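Local structure of protein yciO (Escherichia coli, 1K7J) at residues Q19-E22 with I23-G27; K90-P94 with G95-F99; L111-K115 with R116-G120. The protein is of unknown function but may bind double-stranded RNA, as a member of the SUA5 family. One frame throughout, in Å; residues are numbered along the deposited sequence.

Interaction 1 of 3, residues Q19-E22 with I23-G27; sequences QAVE and IVRKG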
# COMPACT_ATOMS: atom_id res chain seq x y z
N GLN A 19 -17.83 6.32 -1.23
CA GLN A 19 -17.51 7.70 -0.88
C GLN A 19 -16.00 7.87 -0.71
O GLN A 19 -15.43 8.89 -1.11
CB GLN A 19 -18.23 8.11 0.41
CG GLN A 19 -19.70 8.41 0.20
CD GLN A 19 -20.39 8.85 1.48
OE1 GLN A 19 -19.87 9.69 2.21
NE2 GLN A 19 -21.56 8.29 1.75
N ALA A 20 -15.34 6.87 -0.13
CA ALA A 20 -13.90 6.92 0.06
C ALA A 20 -13.20 6.98 -1.29
O ALA A 20 -12.27 7.76 -1.50
CB ALA A 20 -13.43 5.70 0.85
N VAL A 21 -13.66 6.14 -2.22
CA VAL A 21 -13.07 6.10 -3.56
C VAL A 21 -13.28 7.42 -4.30
O VAL A 21 -12.42 7.87 -5.05
CB VAL A 21 -13.64 4.92 -4.38
CG1 VAL A 21 -13.26 5.06 -5.85
CG2 VAL A 21 -13.11 3.61 -3.83
N GLU A 22 -14.43 8.06 -4.08
CA GLU A 22 -14.68 9.33 -4.75
C GLU A 22 -13.69 10.38 -4.23
O GLU A 22 -13.24 11.25 -4.99
CB GLU A 22 -16.12 9.80 -4.52
CG GLU A 22 -16.50 11.00 -5.36
CD GLU A 22 -16.09 10.84 -6.82
OE1 GLU A 22 -16.51 9.86 -7.47
OE2 GLU A 22 -15.33 11.71 -7.32
N ILE A 23 -13.36 10.30 -2.95
CA ILE A 23 -12.40 11.23 -2.37
C ILE A 23 -11.04 10.99 -3.03
O ILE A 23 -10.32 11.94 -3.36
CB ILE A 23 -12.30 11.03 -0.83
CG1 ILE A 23 -13.59 11.56 -0.18
CG2 ILE A 23 -11.07 11.73 -0.28
CD1 ILE A 23 -13.76 11.17 1.28
N VAL A 24 -10.68 9.73 -3.22
CA VAL A 24 -9.42 9.38 -3.87
C VAL A 24 -9.40 9.89 -5.32
O VAL A 24 -8.41 10.47 -5.77
CB VAL A 24 -9.19 7.85 -3.87
CG1 VAL A 24 -8.00 7.48 -4.76
CG2 VAL A 24 -8.95 7.37 -2.44
N ARG A 25 -10.50 9.69 -6.04
CA ARG A 25 -10.58 10.13 -7.43
C ARG A 25 -10.44 11.64 -7.58
O ARG A 25 -9.97 12.12 -8.60
CB ARG A 25 -11.89 9.64 -8.06
CG ARG A 25 -11.84 8.17 -8.45
CD ARG A 25 -13.19 7.61 -8.88
NE ARG A 25 -13.05 6.24 -9.37
CZ ARG A 25 -14.05 5.38 -9.50
NH1 ARG A 25 -15.29 5.73 -9.16
NH2 ARG A 25 -13.82 4.16 -9.97
N LYS A 26 -10.85 12.38 -6.55
CA LYS A 26 -10.76 13.84 -6.59
C LYS A 26 -9.38 14.34 -6.17
O LYS A 26 -9.17 15.55 -6.05
CB LYS A 26 -11.83 14.46 -5.70
CG LYS A 26 -13.25 14.27 -6.23
CD LYS A 26 -14.27 14.90 -5.30
CE LYS A 26 -15.67 14.80 -5.87
NZ LYS A 26 -15.80 15.54 -7.16
N GLY A 27 -8.45 13.41 -5.95
CA GLY A 27 -7.10 13.80 -5.57
C GLY A 27 -6.82 13.86 -4.08
O GLY A 27 -5.83 14.46 -3.66
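Ile23, Val24, Arg25 and Lys26 each send a backbone N-H to the carbonyl four residues earlier, and these bonds form the last turn of helix 14-25. The bond from Arg25 N to Val21 O is short, 2.8 Å, and fairly straight at 160° about the hydrogen. The next, from Lys26 N to Glu22 O, is 3.1 Å and bends to 137°, as the chain begins to leave helical geometry.

The turn ends in a Schellman motif. Gly27, with positive phi, is the C-prime residue; its N reaches Val24 O at 2.9 Å, while Gly28 N returns to Ile23 O. A side chain at Gly27 would be pressed against the carbonyl of Lys26, which explains why glycine suits the position.

The charged contact pairs Glu22 with Lys26, one turn apart. The glutamate chain bends at its second torsion (chi2 47°), which brings the carboxylate across the lysine chain, Glu22 OE2 lying 3.4 Å from Lys26 CE. The salt bridge from Glu22 OE2 to Lys26 NZ, at 3.9 Å, is a long one.

The remaining side-chain contact sets a methyl of Val21 against the flat guanidinium of Arg25. CG1 of Val21 sits over one face of the Arg25 guanidinium, 3.6 Å above its plane and displaced toward the rim, as the extended arginine chain runs back over the previous turn. Its NH2 continues to Leu136 O, at the end of helix 127-136. On the buried side, Ala20 and Ile23 rest on Leu170 of strand 170-173, and Val24 on Ile30 of strand 30-34.

Interaction 2 of 3, residues K90-P94 with G95-F99; sequences KNNTP and GNYTF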
# COMPACT_ATOMS: atom_id res chain seq x y z
N LYS A 90 2.83 -16.25 -6.81
CA LYS A 90 1.58 -16.99 -6.97
C LYS A 90 1.27 -17.82 -5.73
O LYS A 90 0.11 -18.09 -5.42
CB LYS A 90 1.64 -17.90 -8.20
CG LYS A 90 2.64 -19.04 -8.09
CD LYS A 90 2.72 -19.84 -9.38
CE LYS A 90 3.75 -20.95 -9.28
NZ LYS A 90 3.95 -21.65 -10.59
N ASN A 91 2.31 -18.23 -5.01
CA ASN A 91 2.13 -19.04 -3.81
C ASN A 91 2.29 -18.24 -2.52
O ASN A 91 2.30 -18.80 -1.43
CB ASN A 91 3.13 -20.20 -3.82
CG ASN A 91 2.86 -21.18 -4.94
OD1 ASN A 91 1.73 -21.64 -5.12
ND2 ASN A 91 3.90 -21.51 -5.70
N ASN A 92 2.40 -16.92 -2.65
CA ASN A 92 2.57 -16.07 -1.49
C ASN A 92 1.76 -14.78 -1.60
O ASN A 92 2.25 -13.69 -1.32
CB ASN A 92 4.05 -15.77 -1.29
CG ASN A 92 4.84 -17.01 -0.93
OD1 ASN A 92 4.72 -17.55 0.17
ND2 ASN A 92 5.65 -17.49 -1.88
N THR A 93 0.51 -14.94 -2.02
CA THR A 93 -0.43 -13.83 -2.16
C THR A 93 -1.80 -14.39 -1.77
O THR A 93 -2.05 -15.59 -1.95
CB THR A 93 -0.51 -13.31 -3.62
OG1 THR A 93 -0.64 -14.42 -4.52
CG2 THR A 93 0.72 -12.50 -3.97
N PRO A 94 -2.69 -13.55 -1.24
CA PRO A 94 -2.51 -12.12 -0.96
C PRO A 94 -2.07 -11.85 0.47
O PRO A 94 -2.00 -12.76 1.30
CB PRO A 94 -3.90 -11.56 -1.23
CG PRO A 94 -4.77 -12.64 -0.63
CD PRO A 94 -4.11 -13.93 -1.12
N GLY A 95 -1.76 -10.58 0.74
CA GLY A 95 -1.36 -10.14 2.06
C GLY A 95 0.05 -10.44 2.54
O GLY A 95 0.77 -11.23 1.94
N ASN A 96 0.42 -9.74 3.61
CA ASN A 96 1.70 -9.89 4.30
C ASN A 96 3.01 -9.55 3.61
O ASN A 96 4.05 -9.53 4.26
CB ASN A 96 1.81 -11.33 4.84
CG ASN A 96 0.61 -11.74 5.65
OD1 ASN A 96 -0.09 -10.90 6.23
ND2 ASN A 96 0.36 -13.04 5.72
N TYR A 97 2.96 -9.27 2.31
CA TYR A 97 4.18 -8.98 1.56
C TYR A 97 4.12 -7.78 0.63
O TYR A 97 3.06 -7.41 0.12
CB TYR A 97 4.55 -10.16 0.67
CG TYR A 97 4.85 -11.46 1.36
CD1 TYR A 97 6.11 -11.69 1.92
CD2 TYR A 97 3.91 -12.49 1.40
CE1 TYR A 97 6.42 -12.92 2.49
CE2 TYR A 97 4.21 -13.72 1.97
CZ TYR A 97 5.47 -13.93 2.51
OH TYR A 97 5.78 -15.15 3.04
N THR A 98 5.29 -7.20 0.41
CA THR A 98 5.48 -6.11 -0.55
C THR A 98 6.63 -6.64 -1.39
O THR A 98 7.68 -7.02 -0.87
CB THR A 98 5.91 -4.80 0.11
OG1 THR A 98 4.86 -4.32 0.95
CG2 THR A 98 6.22 -3.75 -0.95
N PHE A 99 6.43 -6.70 -2.70
CA PHE A 99 7.46 -7.22 -3.59
C PHE A 99 8.05 -6.10 -4.43
O PHE A 99 7.32 -5.39 -5.12
CB PHE A 99 6.86 -8.29 -4.51
CG PHE A 99 6.25 -9.45 -3.77
CD1 PHE A 99 7.06 -10.36 -3.10
CD2 PHE A 99 4.87 -9.63 -3.74
CE1 PHE A 99 6.50 -11.44 -2.40
CE2 PHE A 99 4.30 -10.71 -3.05
CZ PHE A 99 5.13 -11.61 -2.38
O HOH W 1 1.14 -11.13 -0.84
O HOH W 2 3.95 -17.37 2.82
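Asn92 faces the rings of Tyr97 and Phe99 across the bend that leads into strand 97-102, and its side chain is the one to follow. Asn92 CB lies 3.9 Å from Tyr97 CE2. With CG anti to the carbonyl carbon (chi1 -66°), the amide rises beside the phenol, its plane turned 75° from the ring. At the tip the two polar atoms part company: ND2 binds Leu88 O in the last turn of helix 83-90, whereas Asn92 OD1 accepts a hydrogen bond of 2.8 Å from water 2. That water also donates to Tyr97 OH, and the hydroxyl goes on to Asp201 O.

The backbone of Asn92 is as busy as its side chain. Asn92 O points in plane at the edge of the Phe99 ring, 3.7 Å from Phe99 CZ, and lies 3.4 Å from Tyr97 CD2. Water 1 gives one proton to Asn92 O and the other to Gly95 O, each at 2.8 Å, thereby spanning the mouth of the bend. Thr93 adds a looser touch, CG2 to Phe99 CE2 at 4.1 Å, while its OG1 is held by Met89 O.

The bend is a helix-to-strand connection in which a cis peptide precedes Pro94 and Gly95 takes a positive phi, where a CB would clash with Pro94 O. Beyond it, the Tyr97 ring meets Phe205 edge-to-face.

No direct hydrogen bond joins the two sides. Water 1 spends both protons on two carbonyls that could not bond one another, and water 2 donates to both Asn92 OD1 and Tyr97 OH. The Phe99 ring edge probably offers Asn92 O a weakly positive neighbour, consistent with a bend held by water and ring edges as well as apolar contact.

Interaction 3 of 3, residues L111-K115 with R116-G120; sequences LLQEK and RKTIG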
# COMPACT_ATOMS: atom_id res chain seq x y z
N LEU A 111 6.98 7.93 -9.86
CA LEU A 111 6.73 6.95 -8.80
C LEU A 111 7.76 5.83 -8.75
O LEU A 111 7.79 5.05 -7.80
CB LEU A 111 5.33 6.35 -8.98
CG LEU A 111 4.18 7.35 -8.90
CD1 LEU A 111 2.86 6.62 -9.09
CD2 LEU A 111 4.21 8.08 -7.57
N LEU A 112 8.62 5.77 -9.76
CA LEU A 112 9.65 4.74 -9.81
C LEU A 112 10.95 5.23 -9.18
O LEU A 112 11.29 6.41 -9.28
CB LEU A 112 9.90 4.33 -11.27
CG LEU A 112 8.69 3.76 -12.02
CD1 LEU A 112 9.09 3.41 -13.44
CD2 LEU A 112 8.16 2.53 -11.29
N GLN A 113 11.66 4.31 -8.52
CA GLN A 113 12.91 4.65 -7.87
C GLN A 113 13.85 5.26 -8.91
O GLN A 113 14.09 4.66 -9.96
CB GLN A 113 13.53 3.41 -7.23
CG GLN A 113 14.38 3.70 -6.01
CD GLN A 113 15.73 4.30 -6.37
OE1 GLN A 113 16.27 5.13 -5.64
NE2 GLN A 113 16.29 3.86 -7.49
N GLU A 114 14.35 6.45 -8.61
CA GLU A 114 15.23 7.19 -9.50
C GLU A 114 16.28 6.38 -10.26
O GLU A 114 16.40 6.50 -11.48
CB GLU A 114 15.92 8.31 -8.71
CG GLU A 114 16.68 7.80 -7.49
CD GLU A 114 17.14 8.92 -6.57
OE1 GLU A 114 16.27 9.66 -6.06
OE2 GLU A 114 18.36 9.06 -6.36
N LYS A 115 17.02 5.55 -9.54
CA LYS A 115 18.09 4.77 -10.15
C LYS A 115 17.70 3.37 -10.65
O LYS A 115 18.05 2.99 -11.77
CB LYS A 115 19.26 4.66 -9.17
CG LYS A 115 20.52 4.05 -9.77
CD LYS A 115 21.65 4.02 -8.75
CE LYS A 115 22.92 3.48 -9.37
NZ LYS A 115 22.72 2.13 -9.96
N ARG A 116 16.98 2.62 -9.82
CA ARG A 116 16.60 1.26 -10.17
C ARG A 116 15.29 1.11 -10.94
O ARG A 116 15.01 0.04 -11.49
CB ARG A 116 16.57 0.42 -8.89
CG ARG A 116 17.86 0.51 -8.06
CD ARG A 116 17.98 -0.69 -7.15
NE ARG A 116 17.90 -1.91 -7.94
CZ ARG A 116 17.24 -3.00 -7.59
NH1 ARG A 116 16.58 -3.04 -6.43
NH2 ARG A 116 17.21 -4.05 -8.40
N LYS A 117 14.49 2.17 -10.98
CA LYS A 117 13.20 2.17 -11.68
C LYS A 117 12.24 1.13 -11.10
O LYS A 117 11.39 0.58 -11.81
CB LYS A 117 13.41 1.91 -13.18
CG LYS A 117 14.47 2.78 -13.83
CD LYS A 117 14.17 4.26 -13.65
CE LYS A 117 15.28 5.12 -14.24
NZ LYS A 117 15.05 6.57 -13.97
N THR A 118 12.38 0.89 -9.81
CA THR A 118 11.55 -0.09 -9.12
C THR A 118 10.43 0.55 -8.32
O THR A 118 10.37 1.77 -8.14
CB THR A 118 12.39 -0.92 -8.15
OG1 THR A 118 13.10 -0.04 -7.28
CG2 THR A 118 13.36 -1.80 -8.91
N ILE A 119 9.53 -0.29 -7.83
CA ILE A 119 8.41 0.14 -7.01
C ILE A 119 7.88 -1.11 -6.30
O ILE A 119 7.98 -2.22 -6.82
CB ILE A 119 7.30 0.81 -7.87
CG1 ILE A 119 6.19 1.34 -6.96
CG2 ILE A 119 6.76 -0.17 -8.90
CD1 ILE A 119 5.29 2.36 -7.64
N GLY A 120 7.35 -0.92 -5.09
CA GLY A 120 6.84 -2.05 -4.34
C GLY A 120 5.43 -2.41 -4.77
O GLY A 120 4.59 -1.53 -4.94
O HOH W 3 9.26 3.55 -6.09
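Leu111 and Ile119 lie on the two arms of a chain reversal built on an alpha-turn that leads into strand 118-122, the arms running 157° apart. Leu111 CB is 4.2 Å from Ile119 CD1, and water 3 sits between Leu111 O and Thr118 O.

Leu112 comes next, its CD2 against Ile119 CG2 at 3.9 Å, while Leu112 CA makes a C-H...O contact with Thr118 O (3.5 Å). Gln113 ties the arms together. Gln113 N donates to Thr118 O (2.9 Å, 166° at the hydrogen) in the carbonyl plane, and Gln113 O takes Lys117 N at 2.7 Å. That second bond, from a residue to the one four before it, closes the alpha-turn. Gln113 CB lies beside Thr118 OG1, which is itself held by Asn64 OD1.

Glu114 contributes its carbonyl O. Lys117, in a left-handed backbone conformation, folds its side chain back at the second torsion (chi2 -57°) until Lys117 NZ bonds Glu114 O at 2.8 Å. An alanine here would remove that ammonium and would probably leave Glu114 O without its donor across the turn.

Lys115 CB lies against the backbone N of Arg116. The Arg116 guanidinium forms a salt bridge with Asp186 and a hydrogen bond to Thr188 OG1; one of its faces carries Thr118 CG2, 4.2 Å above the plane and over its centre.

In the fold
Interactions 2 and 3 belong to neighbouring strands of one mixed sheet: strand 97-102 leaves the first and antiparallel strand 118-122 leaves the second, so the two reversals feed adjacent strands, and the centres of the two contacts are about 20 Å apart. They meet where Thr98 CG2 packs 3.8 Å from Gly120 CA, and backbone bonds from Phe99 to Met121 and from Ile119 to Leu101 join the same strands. Interaction 1 stands apart, on a helix near strands 3-6, 30-34 and 170-173. Its centre is about 26 Å from the centre of each of the others, its nearest atoms about 18 Å from interaction 2 and about 12 Å from interaction 3. Interactions 1 and 2 lie on opposite sides of the chain's centre.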